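Local coordinates for bifunctional protein PutA (Bdellovibrio bacteriovorus, PDB 5UR2), which probably catalyses both steps of proline breakdown to glutamate, joining an FAD-dependent proline dehydrogenase and an NAD-dependent glutamate semialdehyde dehydrogenase in one chain, at residues 38-43 and 422-427; 52-57 and 418-423; 907-910 and 914-917. All coordinates share one frame; numbering follows the deposited sequence.

How the interactions relate
The chain starts in the N-terminal helical region. Helix 35-45 and helix 47-59 follow each other there and both pack on helix 409-423 of the proline dehydrogenase barrel. Interaction 1 closes the longer loop, from 38-43 to 422-427. Interaction 2, from 52-57 to 418-423, starts inside that loop but ends on the same stretch, sharing Glu422 and Asn423. Phe54 packs on Ser43, and the centres lie about 8 Å apart. Both reach P5F through Glu422, and interaction 1 also through Glu427. Interaction 3 comes later in series, as a short local turn in the aldehyde dehydrogenase part. Its nearest atoms are about 6 Å from those of interaction 2, and both of these contacts touch the second subunit.

Interaction 1. Residues 38-43 and 422-427; sequences SIMEWS and ENTSNE. With P5F (N-propargylglycine-modified flavin adenine dinucleotide), chain F.
OG1 of Thr424 is hydrogen-bonded to the carbonyl O of Leu420, with a weaker bond to that of Leu421, while the methyl of the same residue touches Met40. The first torsion (chi1 62°) sets OG1 between the backbone N and the carbonyl carbon. The hydroxyl is thus turned back to its own helix, and CG2 is left to face helix 35-45.

Met40 reaches across from that helix. Its CG lies 3.7 Å from CG2 of Thr424, and its SD lies 3.8 Å from the same methyl. SD also meets Asn423, 3.6 Å from its CB. The chain is near extended to SD; a turn about the CG-SD bond (chi3 -62°) then folds the end methyl CE aside. Ile29 and Phe30 also pack on this side chain. No hydrogen bond crosses between the two segments, and the join is apolar. The amide of Asn423 is used elsewhere: its ND2 bonds to the hydroxyl of Tyr36. Within helix 35-45, Ser43 OG bonds to Ile39 O at 3.0 Å.

The far side of 422-427 faces the adenosine half of the modified FAD. OE2 of Glu422 lies 2.9 Å from the ribose hydroxyl O3B of P5F, close enough for a hydrogen bond. The other carboxylate oxygen, Glu422 OE1, is 3.6 Å from C5B of P5F. Further on, CG of Glu427 rests 3.6 Å from the adenine atom N7A of P5F. Between them Ser425 OG accepts from Glu427 N, which makes an ST turn. The segment thus leaves helix 409-423, which follows the last barrel strand 400-406, along the adenosine end of the FAD pocket.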
loop_
_atom_site.group_PDB
_atom_site.type_symbol
_atom_site.label_atom_id
_atom_site.label_comp_id
_atom_site.label_asym_id
_atom_site.label_seq_id
_atom_site.Cartn_x
_atom_site.Cartn_y
_atom_site.Cartn_z
ATOM N N SER B 38 -46.591 11.935 0.825
ATOM C CA SER B 38 -45.724 12.082 1.992
ATOM C C SER B 38 -44.456 11.238 1.843
ATOM O O SER B 38 -43.359 11.677 2.216
ATOM C CB SER B 38 -46.484 11.718 3.262
ATOM O OG SER B 38 -45.747 12.118 4.406
ATOM N N ILE B 39 -44.589 10.023 1.305
ATOM C CA ILE B 39 -43.416 9.217 0.967
ATOM C C ILE B 39 -42.476 10.006 0.063
ATOM O O ILE B 39 -41.254 10.015 0.261
ATOM C CB ILE B 39 -43.842 7.891 0.308
ATOM C CG1 ILE B 39 -44.528 6.985 1.334
ATOM C CG2 ILE B 39 -42.650 7.211 -0.368
ATOM C CD1 ILE B 39 -43.661 6.597 2.485
ATOM N N MET B 40 -43.037 10.667 -0.959
ATOM C CA MET B 40 -42.216 11.395 -1.927
ATOM C C MET B 40 -41.517 12.601 -1.303
ATOM O O MET B 40 -40.326 12.827 -1.559
ATOM C CB MET B 40 -43.063 11.829 -3.116
ATOM C CG MET B 40 -43.369 10.706 -4.082
ATOM S SD MET B 40 -43.670 11.382 -5.734
ATOM C CE MET B 40 -45.116 12.403 -5.402
ATOM N N GLU B 41 -42.234 13.393 -0.494
ATOM C CA GLU B 41 -41.601 14.544 0.149
ATOM C C GLU B 41 -40.404 14.105 0.990
ATOM O O GLU B 41 -39.300 14.648 0.851
ATOM C CB GLU B 41 -42.616 15.316 1.003
ATOM N N TRP B 42 -40.595 13.093 1.844
ATOM C CA TRP B 42 -39.476 12.597 2.644
ATOM C C TRP B 42 -38.362 12.050 1.752
ATOM O O TRP B 42 -37.177 12.267 2.030
ATOM C CB TRP B 42 -39.961 11.533 3.629
ATOM N N SER B 43 -38.723 11.388 0.646
ATOM C CA SER B 43 -37.711 10.839 -0.253
ATOM C C SER B 43 -36.908 11.938 -0.947
ATOM O O SER B 43 -35.682 11.821 -1.086
ATOM C CB SER B 43 -38.362 9.923 -1.292
ATOM O OG SER B 43 -38.760 8.695 -0.712
ATOM N N GLU B 422 -39.438 8.355 -11.217
ATOM C CA GLU B 422 -39.645 9.472 -12.135
ATOM C C GLU B 422 -40.176 10.710 -11.410
ATOM O O GLU B 422 -39.698 11.830 -11.630
ATOM C CB GLU B 422 -40.611 9.064 -13.246
ATOM C CG GLU B 422 -40.695 10.097 -14.343
ATOM C CD GLU B 422 -39.345 10.337 -15.008
ATOM O OE1 GLU B 422 -38.820 11.474 -14.892
ATOM O OE2 GLU B 422 -38.794 9.368 -15.594
ATOM N N ASN B 423 -41.167 10.525 -10.538
ATOM C CA ASN B 423 -41.825 11.666 -9.920
ATOM C C ASN B 423 -40.932 12.371 -8.906
ATOM O O ASN B 423 -41.125 13.562 -8.648
ATOM C CB ASN B 423 -43.128 11.216 -9.260
ATOM C CG ASN B 423 -44.159 10.760 -10.265
ATOM O OD1 ASN B 423 -44.076 11.088 -11.446
ATOM N ND2 ASN B 423 -45.132 9.989 -9.803
ATOM N N THR B 424 -39.958 11.675 -8.321
ATOM C CA THR B 424 -39.025 12.307 -7.387
ATOM C C THR B 424 -37.730 12.748 -8.050
ATOM O O THR B 424 -36.823 13.217 -7.354
ATOM C CB THR B 424 -38.671 11.363 -6.229
ATOM O OG1 THR B 424 -38.005 10.194 -6.749
ATOM C CG2 THR B 424 -39.926 10.980 -5.460
ATOM N N SER B 425 -37.619 12.601 -9.368
ATOM C CA SER B 425 -36.405 12.987 -10.068
ATOM C C SER B 425 -36.213 14.503 -10.041
ATOM O O SER B 425 -37.172 15.274 -10.155
ATOM C CB SER B 425 -36.461 12.475 -11.508
ATOM O OG SER B 425 -35.539 13.151 -12.338
ATOM N N ASN B 426 -34.949 14.931 -9.907
ATOM C CA ASN B 426 -34.639 16.360 -9.895
ATOM C C ASN B 426 -34.983 17.028 -11.219
ATOM O O ASN B 426 -35.251 18.236 -11.253
ATOM C CB ASN B 426 -33.163 16.579 -9.570
ATOM C CG ASN B 426 -32.885 16.547 -8.086
ATOM O OD1 ASN B 426 -33.538 17.252 -7.312
ATOM N ND2 ASN B 426 -31.913 15.730 -7.676
ATOM N N GLU B 427 -34.983 16.270 -12.311
ATOM C CA GLU B 427 -35.270 16.812 -13.631
ATOM C C GLU B 427 -36.731 16.699 -14.031
ATOM O O GLU B 427 -37.069 17.050 -15.165
ATOM C CB GLU B 427 -34.408 16.114 -14.686
ATOM C CG GLU B 427 -32.934 16.088 -14.363
ATOM C CD GLU B 427 -32.348 17.481 -14.258
ATOM O OE1 GLU B 427 -32.901 18.420 -14.877
ATOM O OE2 GLU B 427 -31.322 17.634 -13.568
HETATM P PA P5F F . -40.472 15.275 -18.369
HETATM O O1A P5F F . -40.704 16.554 -19.243
HETATM O O2A P5F F . -40.228 15.463 -16.956
HETATM O O5B P5F F . -39.270 14.454 -18.749
HETATM C C5B P5F F . -38.636 13.486 -17.921
HETATM C C4B P5F F . -37.694 12.644 -18.795
HETATM O O4B P5F F . -36.528 13.327 -19.189
HETATM C C3B P5F F . -37.181 11.364 -18.200
HETATM O O3B P5F F . -38.116 10.355 -18.223
HETATM C C2B P5F F . -36.010 11.066 -19.047
HETATM O O2B P5F F . -36.436 10.466 -20.222
HETATM C C1B P5F F . -35.476 12.419 -19.359
HETATM N N9A P5F F . -34.390 12.839 -18.511
HETATM C C8A P5F F . -34.382 12.957 -17.127
HETATM N N7A P5F F . -33.179 13.402 -16.744
HETATM C C5A P5F F . -32.365 13.605 -17.860
HETATM C C6A P5F F . -31.052 14.024 -18.064
HETATM N N6A P5F F . -30.220 14.393 -16.953
HETATM N N1A P5F F . -30.541 14.091 -19.308
HETATM C C2A P5F F . -31.285 13.759 -20.385
HETATM N N3A P5F F . -32.565 13.317 -20.216
HETATM C C4A P5F F . -33.126 13.235 -19.003
HETATM N N1 P5F F . -40.588 5.144 -22.090
HETATM C C2 P5F F . -39.768 4.242 -22.864
HETATM O O2 P5F F . -38.401 4.388 -22.799
HETATM N N3 P5F F . -40.358 3.229 -23.687
HETATM C C4 P5F F . -41.762 3.057 -23.778
HETATM O O4 P5F F . -42.271 2.046 -24.603
HETATM C C4X P5F F . -42.628 4.001 -22.954
HETATM N N5 P5F F . -44.077 3.831 -22.865
HETATM C C5X P5F F . -44.840 5.016 -22.428
HETATM C C6 P5F F . -46.279 5.158 -22.812
HETATM C C7 P5F F . -46.990 6.335 -22.467
HETATM C C7M P5F F . -48.444 6.465 -22.863
HETATM C C8 P5F F . -46.342 7.390 -21.758
HETATM C C8M P5F F . -47.065 8.658 -21.379
HETATM C C9 P5F F . -44.980 7.266 -21.393
HETATM C C9A P5F F . -44.226 6.030 -21.748
HETATM N N10 P5F F . -42.811 5.914 -21.389
HETATM C C10 P5F F . -42.028 4.987 -22.157
HETATM C "C1'" P5F F . -42.146 6.827 -20.426
HETATM C "C2'" P5F F . -41.702 8.139 -21.073
HETATM O "O2'" P5F F . -40.673 7.869 -21.947
HETATM C "C3'" P5F F . -41.258 9.225 -20.091
HETATM O "O3'" P5F F . -40.158 8.765 -19.398
HETATM C "C4'" P5F F . -42.307 9.638 -19.068
HETATM O "O4'" P5F F . -43.548 9.438 -19.652
HETATM C "C5'" P5F F . -42.132 11.049 -18.475
HETATM O "O5'" P5F F . -41.722 12.020 -19.416
HETATM P P P5F F . -42.282 13.539 -19.506
HETATM O O1P P5F F . -42.278 14.245 -20.916
HETATM O O2P P5F F . -43.666 13.368 -18.774
HETATM O O3P P5F F . -41.556 14.266 -18.225
HETATM C C21 P5F F . -43.958 1.576 -21.543
HETATM C C22 P5F F . -44.095 2.690 -22.294
HETATM C C23 P5F F . -43.200 0.344 -22.069
#

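Interaction 2. Residues 52-57 and 418-423; sequences NMFRFV and RRLLEN. With P5F (N-propargylglycine-modified flavin adenine dinucleotide), chain F.
Phe54 leans from helix 47-59 onto Leu420 and Leu421. Its CB points toward helix 409-423, and CG lies anti to the carbonyl carbon (chi1 -69°), which carries the ring to that helix. On one side of the ring CD1 lies 4.1 Å from the methyl CD1 of Leu420. Next along, CE1 is 3.9 Å from Leu420 CB and equally far from that methyl. At the tip, CZ is 3.6 Å from Leu420 CB. This CB sits over one ring face, displaced toward the rim. It makes a CH-pi contact, 4.0 Å from the centroid of the Phe54 ring and 26° off the normal.

The other side of the ring meets Leu421 edge-on. Phe54 CD2 and CE2 are each 3.5 Å from its methyl CD2, which lies in the ring plane. One leucine therefore covers a face and the next abuts the edge.

Ser43 of helix 35-45 also packs on Phe54, and Tyr36 of that helix packs on Leu420. Leu421 touches Arg977 of the second subunit. One turn on from Phe54, Val57 rests on Met413, Leu416 and Val417, while Phe56 packs on helix 66-76. Helix 47-59 thus lies against the barrel's helix 409-423, with helices 35-45 and 66-76 as further neighbours.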
loop_
_atom_site.group_PDB
_atom_site.type_symbol
_atom_site.label_atom_id
_atom_site.label_comp_id
_atom_site.label_asym_id
_atom_site.label_seq_id
_atom_site.Cartn_x
_atom_site.Cartn_y
_atom_site.Cartn_z
ATOM N N ASN B 52 -34.043 3.458 1.044
ATOM C CA ASN B 52 -34.669 2.432 1.868
ATOM C C ASN B 52 -36.161 2.297 1.576
ATOM O O ASN B 52 -36.691 1.180 1.552
ATOM C CB ASN B 52 -34.434 2.728 3.348
ATOM C CG ASN B 52 -32.983 2.556 3.752
ATOM O OD1 ASN B 52 -32.212 1.873 3.074
ATOM N ND2 ASN B 52 -32.603 3.168 4.865
ATOM N N MET B 53 -36.861 3.411 1.361
ATOM C CA MET B 53 -38.298 3.302 1.125
ATOM C C MET B 53 -38.577 2.630 -0.213
ATOM O O MET B 53 -39.493 1.803 -0.315
ATOM C CB MET B 53 -38.975 4.672 1.228
ATOM C CG MET B 53 -40.494 4.640 0.970
ATOM S SD MET B 53 -41.478 3.556 2.062
ATOM C CE MET B 53 -41.201 4.318 3.659
ATOM N N PHE B 54 -37.802 2.964 -1.250
ATOM C CA PHE B 54 -38.038 2.351 -2.558
ATOM C C PHE B 54 -37.659 0.869 -2.567
ATOM O O PHE B 54 -38.325 0.062 -3.225
ATOM C CB PHE B 54 -37.258 3.087 -3.654
ATOM C CG PHE B 54 -37.755 4.484 -3.950
ATOM C CD1 PHE B 54 -38.731 5.089 -3.171
ATOM C CD2 PHE B 54 -37.259 5.181 -5.045
ATOM C CE1 PHE B 54 -39.177 6.375 -3.456
ATOM C CE2 PHE B 54 -37.709 6.467 -5.341
ATOM C CZ PHE B 54 -38.662 7.063 -4.551
ATOM N N ARG B 55 -36.590 0.493 -1.854
ATOM C CA ARG B 55 -36.223 -0.915 -1.748
ATOM C C ARG B 55 -37.257 -1.692 -0.951
ATOM O O ARG B 55 -37.611 -2.824 -1.310
ATOM C CB ARG B 55 -34.852 -1.052 -1.088
ATOM C CG ARG B 55 -33.704 -0.621 -1.981
ATOM C CD ARG B 55 -32.362 -0.808 -1.299
ATOM N NE ARG B 55 -31.269 -0.639 -2.253
ATOM C CZ ARG B 55 -29.988 -0.647 -1.917
ATOM N NH1 ARG B 55 -29.650 -0.814 -0.646
ATOM N NH2 ARG B 55 -29.051 -0.478 -2.843
ATOM N N PHE B 56 -37.751 -1.101 0.134
ATOM C CA PHE B 56 -38.790 -1.764 0.909
ATOM C C PHE B 56 -40.019 -2.008 0.049
ATOM O O PHE B 56 -40.554 -3.121 0.007
ATOM C CB PHE B 56 -39.174 -0.924 2.122
ATOM C CG PHE B 56 -40.232 -1.561 2.961
ATOM C CD1 PHE B 56 -39.889 -2.514 3.902
ATOM C CD2 PHE B 56 -41.572 -1.263 2.770
ATOM C CE1 PHE B 56 -40.856 -3.127 4.672
ATOM C CE2 PHE B 56 -42.544 -1.880 3.529
ATOM C CZ PHE B 56 -42.189 -2.814 4.482
ATOM N N VAL B 57 -40.458 -0.981 -0.679
ATOM C CA VAL B 57 -41.611 -1.145 -1.558
ATOM C C VAL B 57 -41.342 -2.248 -2.566
ATOM O O VAL B 57 -42.225 -3.061 -2.866
ATOM C CB VAL B 57 -41.955 0.194 -2.237
ATOM C CG1 VAL B 57 -43.006 0.007 -3.325
ATOM C CG2 VAL B 57 -42.453 1.172 -1.199
ATOM N N ARG B 418 -40.985 2.490 -10.451
ATOM C CA ARG B 418 -40.559 3.349 -11.558
ATOM C C ARG B 418 -41.292 4.695 -11.528
ATOM O O ARG B 418 -40.679 5.742 -11.776
ATOM C CB ARG B 418 -40.772 2.626 -12.893
ATOM C CG ARG B 418 -40.011 3.229 -14.089
ATOM C CD ARG B 418 -39.408 2.144 -15.014
ATOM N NE ARG B 418 -40.125 2.013 -16.289
ATOM C CZ ARG B 418 -39.969 1.009 -17.159
ATOM N NH1 ARG B 418 -39.118 0.019 -16.903
ATOM N NH2 ARG B 418 -40.677 0.987 -18.290
ATOM N N ARG B 419 -42.596 4.688 -11.208
ATOM C CA ARG B 419 -43.332 5.941 -11.026
ATOM C C ARG B 419 -42.724 6.785 -9.910
ATOM O O ARG B 419 -42.502 7.989 -10.085
ATOM C CB ARG B 419 -44.810 5.656 -10.732
ATOM C CG ARG B 419 -45.441 4.641 -11.677
ATOM C CD ARG B 419 -45.938 5.251 -12.972
ATOM N NE ARG B 419 -44.965 6.088 -13.667
ATOM C CZ ARG B 419 -43.996 5.630 -14.453
ATOM N NH1 ARG B 419 -43.841 4.325 -14.640
ATOM N NH2 ARG B 419 -43.180 6.487 -15.053
ATOM N N LEU B 420 -42.425 6.165 -8.759
ATOM C CA LEU B 420 -41.783 6.896 -7.668
ATOM C C LEU B 420 -40.448 7.488 -8.103
ATOM O O LEU B 420 -40.124 8.629 -7.756
ATOM C CB LEU B 420 -41.589 5.989 -6.448
ATOM C CG LEU B 420 -42.786 5.764 -5.524
ATOM C CD1 LEU B 420 -42.503 4.596 -4.606
ATOM C CD2 LEU B 420 -43.068 7.023 -4.690
ATOM N N LEU B 421 -39.659 6.730 -8.861
ATOM C CA LEU B 421 -38.372 7.240 -9.318
ATOM C C LEU B 421 -38.546 8.452 -10.226
ATOM O O LEU B 421 -37.913 9.490 -10.013
ATOM C CB LEU B 421 -37.603 6.143 -10.049
ATOM C CG LEU B 421 -37.011 5.109 -9.091
ATOM C CD1 LEU B 421 -36.472 3.925 -9.867
ATOM C CD2 LEU B 421 -35.934 5.751 -8.240
ATOM N N GLU B 422 -39.438 8.355 -11.217
ATOM C CA GLU B 422 -39.645 9.472 -12.135
ATOM C C GLU B 422 -40.176 10.710 -11.410
ATOM O O GLU B 422 -39.698 11.830 -11.630
ATOM C CB GLU B 422 -40.611 9.064 -13.246
ATOM C CG GLU B 422 -40.695 10.097 -14.343
ATOM C CD GLU B 422 -39.345 10.337 -15.008
ATOM O OE1 GLU B 422 -38.820 11.474 -14.892
ATOM O OE2 GLU B 422 -38.794 9.368 -15.594
ATOM N N ASN B 423 -41.167 10.525 -10.538
ATOM C CA ASN B 423 -41.825 11.666 -9.920
ATOM C C ASN B 423 -40.932 12.371 -8.906
ATOM O O ASN B 423 -41.125 13.562 -8.648
ATOM C CB ASN B 423 -43.128 11.216 -9.260
ATOM C CG ASN B 423 -44.159 10.760 -10.265
ATOM O OD1 ASN B 423 -44.076 11.088 -11.446
ATOM N ND2 ASN B 423 -45.132 9.989 -9.803
HETATM P PA P5F F . -40.472 15.275 -18.369
HETATM O O1A P5F F . -40.704 16.554 -19.243
HETATM O O2A P5F F . -40.228 15.463 -16.956
HETATM O O5B P5F F . -39.270 14.454 -18.749
HETATM C C5B P5F F . -38.636 13.486 -17.921
HETATM C C4B P5F F . -37.694 12.644 -18.795
HETATM O O4B P5F F . -36.528 13.327 -19.189
HETATM C C3B P5F F . -37.181 11.364 -18.200
HETATM O O3B P5F F . -38.116 10.355 -18.223
HETATM C C2B P5F F . -36.010 11.066 -19.047
HETATM O O2B P5F F . -36.436 10.466 -20.222
HETATM C C1B P5F F . -35.476 12.419 -19.359
HETATM N N9A P5F F . -34.390 12.839 -18.511
HETATM C C8A P5F F . -34.382 12.957 -17.127
HETATM N N7A P5F F . -33.179 13.402 -16.744
HETATM C C5A P5F F . -32.365 13.605 -17.860
HETATM C C6A P5F F . -31.052 14.024 -18.064
HETATM N N6A P5F F . -30.220 14.393 -16.953
HETATM N N1A P5F F . -30.541 14.091 -19.308
HETATM C C2A P5F F . -31.285 13.759 -20.385
HETATM N N3A P5F F . -32.565 13.317 -20.216
HETATM C C4A P5F F . -33.126 13.235 -19.003
HETATM N N1 P5F F . -40.588 5.144 -22.090
HETATM C C2 P5F F . -39.768 4.242 -22.864
HETATM O O2 P5F F . -38.401 4.388 -22.799
HETATM N N3 P5F F . -40.358 3.229 -23.687
HETATM C C4 P5F F . -41.762 3.057 -23.778
HETATM O O4 P5F F . -42.271 2.046 -24.603
HETATM C C4X P5F F . -42.628 4.001 -22.954
HETATM N N5 P5F F . -44.077 3.831 -22.865
HETATM C C5X P5F F . -44.840 5.016 -22.428
HETATM C C6 P5F F . -46.279 5.158 -22.812
HETATM C C7 P5F F . -46.990 6.335 -22.467
HETATM C C7M P5F F . -48.444 6.465 -22.863
HETATM C C8 P5F F . -46.342 7.390 -21.758
HETATM C C8M P5F F . -47.065 8.658 -21.379
HETATM C C9 P5F F . -44.980 7.266 -21.393
HETATM C C9A P5F F . -44.226 6.030 -21.748
HETATM N N10 P5F F . -42.811 5.914 -21.389
HETATM C C10 P5F F . -42.028 4.987 -22.157
HETATM C "C1'" P5F F . -42.146 6.827 -20.426
HETATM C "C2'" P5F F . -41.702 8.139 -21.073
HETATM O "O2'" P5F F . -40.673 7.869 -21.947
HETATM C "C3'" P5F F . -41.258 9.225 -20.091
HETATM O "O3'" P5F F . -40.158 8.765 -19.398
HETATM C "C4'" P5F F . -42.307 9.638 -19.068
HETATM O "O4'" P5F F . -43.548 9.438 -19.652
HETATM C "C5'" P5F F . -42.132 11.049 -18.475
HETATM O "O5'" P5F F . -41.722 12.020 -19.416
HETATM P P P5F F . -42.282 13.539 -19.506
HETATM O O1P P5F F . -42.278 14.245 -20.916
HETATM O O2P P5F F . -43.666 13.368 -18.774
HETATM O O3P P5F F . -41.556 14.266 -18.225
HETATM C C21 P5F F . -43.958 1.576 -21.543
HETATM C C22 P5F F . -44.095 2.690 -22.294
HETATM C C23 P5F F . -43.200 0.344 -22.069
#

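Interaction 3. Residues 907-910 and 914-917; sequences VFSR and NINR
Ser909 faces Asn914 and Ile915 where strand 901-908 turns into helix 912-921. The CB atoms of Ser909 and Asn914 point toward each other's segment. With OG opposite the backbone N (chi1 176°), the Ser909 hydroxyl is held next to Asn914. OG comes within 3.8 Å of CB of Asn914, a packing contact rather than a bond. On the Ile915 side the same OG lies 4.2 Å from CG1, beside both helix residues.

The polar ends of Ser909 and Asn914 meet on a third residue. Ser909 OG and Asn914 ND2 both bond to OD2 of Asp756, and this single carboxylate oxygen ties the residue after the strand to the helix.

Ile915 comes alongside Ser909 on its longer branch. Its CB does not point straight at Ser909, but the end of the side chain swings nearer. CG1 passes CB of Ser909 at 4.0 Å. The chain is extended at its second torsion (chi2 170°), which carries CD1 on to the backbone. There CD1 lies 3.4 Å from the carbonyl O of Ser909. Asn914 thus meets the serine at its hydroxyl, while Ile915 runs past its CB to its carbonyl.

CB of Arg910 points away from the helix, and its guanidinium forms a salt bridge with Asp58 of helix 47-59.

Together the segments form the first half of a beta-alpha-beta unit. Strand 901-908 runs parallel to 751-755 and 926-929, and helix 912-921 makes the connection to 926-929. Phe908 packs on strand 751-755 and helix 761-773, while Asn914 and Arg917 pack on helix 889-896.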
loop_
_atom_site.group_PDB
_atom_site.type_symbol
_atom_site.label_atom_id
_atom_site.label_comp_id
_atom_site.label_asym_id
_atom_site.label_seq_id
_atom_site.Cartn_x
_atom_site.Cartn_y
_atom_site.Cartn_z
ATOM N N VAL B 907 -25.015 -14.321 -2.345
ATOM C CA VAL B 907 -26.374 -14.363 -1.823
ATOM C C VAL B 907 -27.262 -13.435 -2.641
ATOM O O VAL B 907 -26.862 -12.322 -3.004
ATOM C CB VAL B 907 -26.421 -13.978 -0.327
ATOM C CG1 VAL B 907 -25.873 -12.568 -0.113
ATOM C CG2 VAL B 907 -27.828 -14.119 0.216
ATOM N N PHE B 908 -28.480 -13.886 -2.902
ATOM C CA PHE B 908 -29.549 -13.028 -3.391
ATOM C C PHE B 908 -30.520 -12.815 -2.240
ATOM O O PHE B 908 -31.113 -13.772 -1.735
ATOM C CB PHE B 908 -30.256 -13.634 -4.605
ATOM C CG PHE B 908 -29.450 -13.539 -5.867
ATOM C CD1 PHE B 908 -28.508 -14.509 -6.179
ATOM C CD2 PHE B 908 -29.604 -12.464 -6.730
ATOM C CE1 PHE B 908 -27.738 -14.410 -7.347
ATOM C CE2 PHE B 908 -28.840 -12.357 -7.892
ATOM C CZ PHE B 908 -27.907 -13.335 -8.204
ATOM N N SER B 909 -30.650 -11.570 -1.807
ATOM C CA SER B 909 -31.478 -11.279 -0.656
ATOM C C SER B 909 -31.850 -9.812 -0.695
ATOM O O SER B 909 -31.101 -8.977 -1.213
ATOM C CB SER B 909 -30.764 -11.605 0.660
ATOM O OG SER B 909 -31.572 -11.233 1.770
ATOM N N ARG B 910 -33.010 -9.505 -0.138
ATOM C CA ARG B 910 -33.420 -8.120 0.010
ATOM C C ARG B 910 -33.698 -7.799 1.469
ATOM O O ARG B 910 -34.512 -6.936 1.790
ATOM C CB ARG B 910 -34.606 -7.816 -0.902
ATOM C CG ARG B 910 -34.141 -7.819 -2.361
ATOM C CD ARG B 910 -35.239 -7.542 -3.343
ATOM N NE ARG B 910 -36.177 -8.649 -3.430
ATOM C CZ ARG B 910 -37.273 -8.624 -4.181
ATOM N NH1 ARG B 910 -37.548 -7.542 -4.902
ATOM N NH2 ARG B 910 -38.095 -9.669 -4.205
ATOM N N ASN B 914 -29.859 -9.904 6.796
ATOM C CA ASN B 914 -29.367 -11.143 6.205
ATOM C C ASN B 914 -28.153 -10.874 5.324
ATOM O O ASN B 914 -27.186 -11.646 5.335
ATOM C CB ASN B 914 -30.488 -11.819 5.406
ATOM C CG ASN B 914 -31.538 -12.467 6.301
ATOM O OD1 ASN B 914 -31.447 -12.398 7.528
ATOM N ND2 ASN B 914 -32.551 -13.089 5.689
ATOM N N ILE B 915 -28.178 -9.777 4.566
ATOM C CA ILE B 915 -27.027 -9.416 3.744
ATOM C C ILE B 915 -25.803 -9.169 4.618
ATOM O O ILE B 915 -24.693 -9.606 4.293
ATOM C CB ILE B 915 -27.358 -8.195 2.859
ATOM C CG1 ILE B 915 -28.328 -8.594 1.744
ATOM C CG2 ILE B 915 -26.078 -7.589 2.242
ATOM C CD1 ILE B 915 -28.913 -7.415 0.943
ATOM N N ASN B 916 -25.977 -8.476 5.743
ATOM C CA ASN B 916 -24.825 -8.250 6.614
ATOM C C ASN B 916 -24.301 -9.555 7.214
ATOM O O ASN B 916 -23.083 -9.741 7.325
ATOM C CB ASN B 916 -25.168 -7.239 7.704
ATOM C CG ASN B 916 -25.205 -5.814 7.172
ATOM O OD1 ASN B 916 -24.556 -5.491 6.165
ATOM N ND2 ASN B 916 -25.954 -4.951 7.845
ATOM N N ARG B 917 -25.193 -10.477 7.597
ATOM C CA ARG B 917 -24.732 -11.758 8.146
ATOM C C ARG B 917 -23.865 -12.510 7.147
ATOM O O ARG B 917 -22.821 -13.066 7.513
ATOM C CB ARG B 917 -25.915 -12.642 8.559
ATOM C CG ARG B 917 -26.513 -12.302 9.891
ATOM C CD ARG B 917 -27.333 -13.469 10.399
ATOM N NE ARG B 917 -26.499 -14.645 10.677
ATOM C CZ ARG B 917 -26.990 -15.863 10.876
ATOM N NH1 ARG B 917 -28.300 -16.063 10.817
ATOM N NH2 ARG B 917 -26.183 -16.881 11.136
#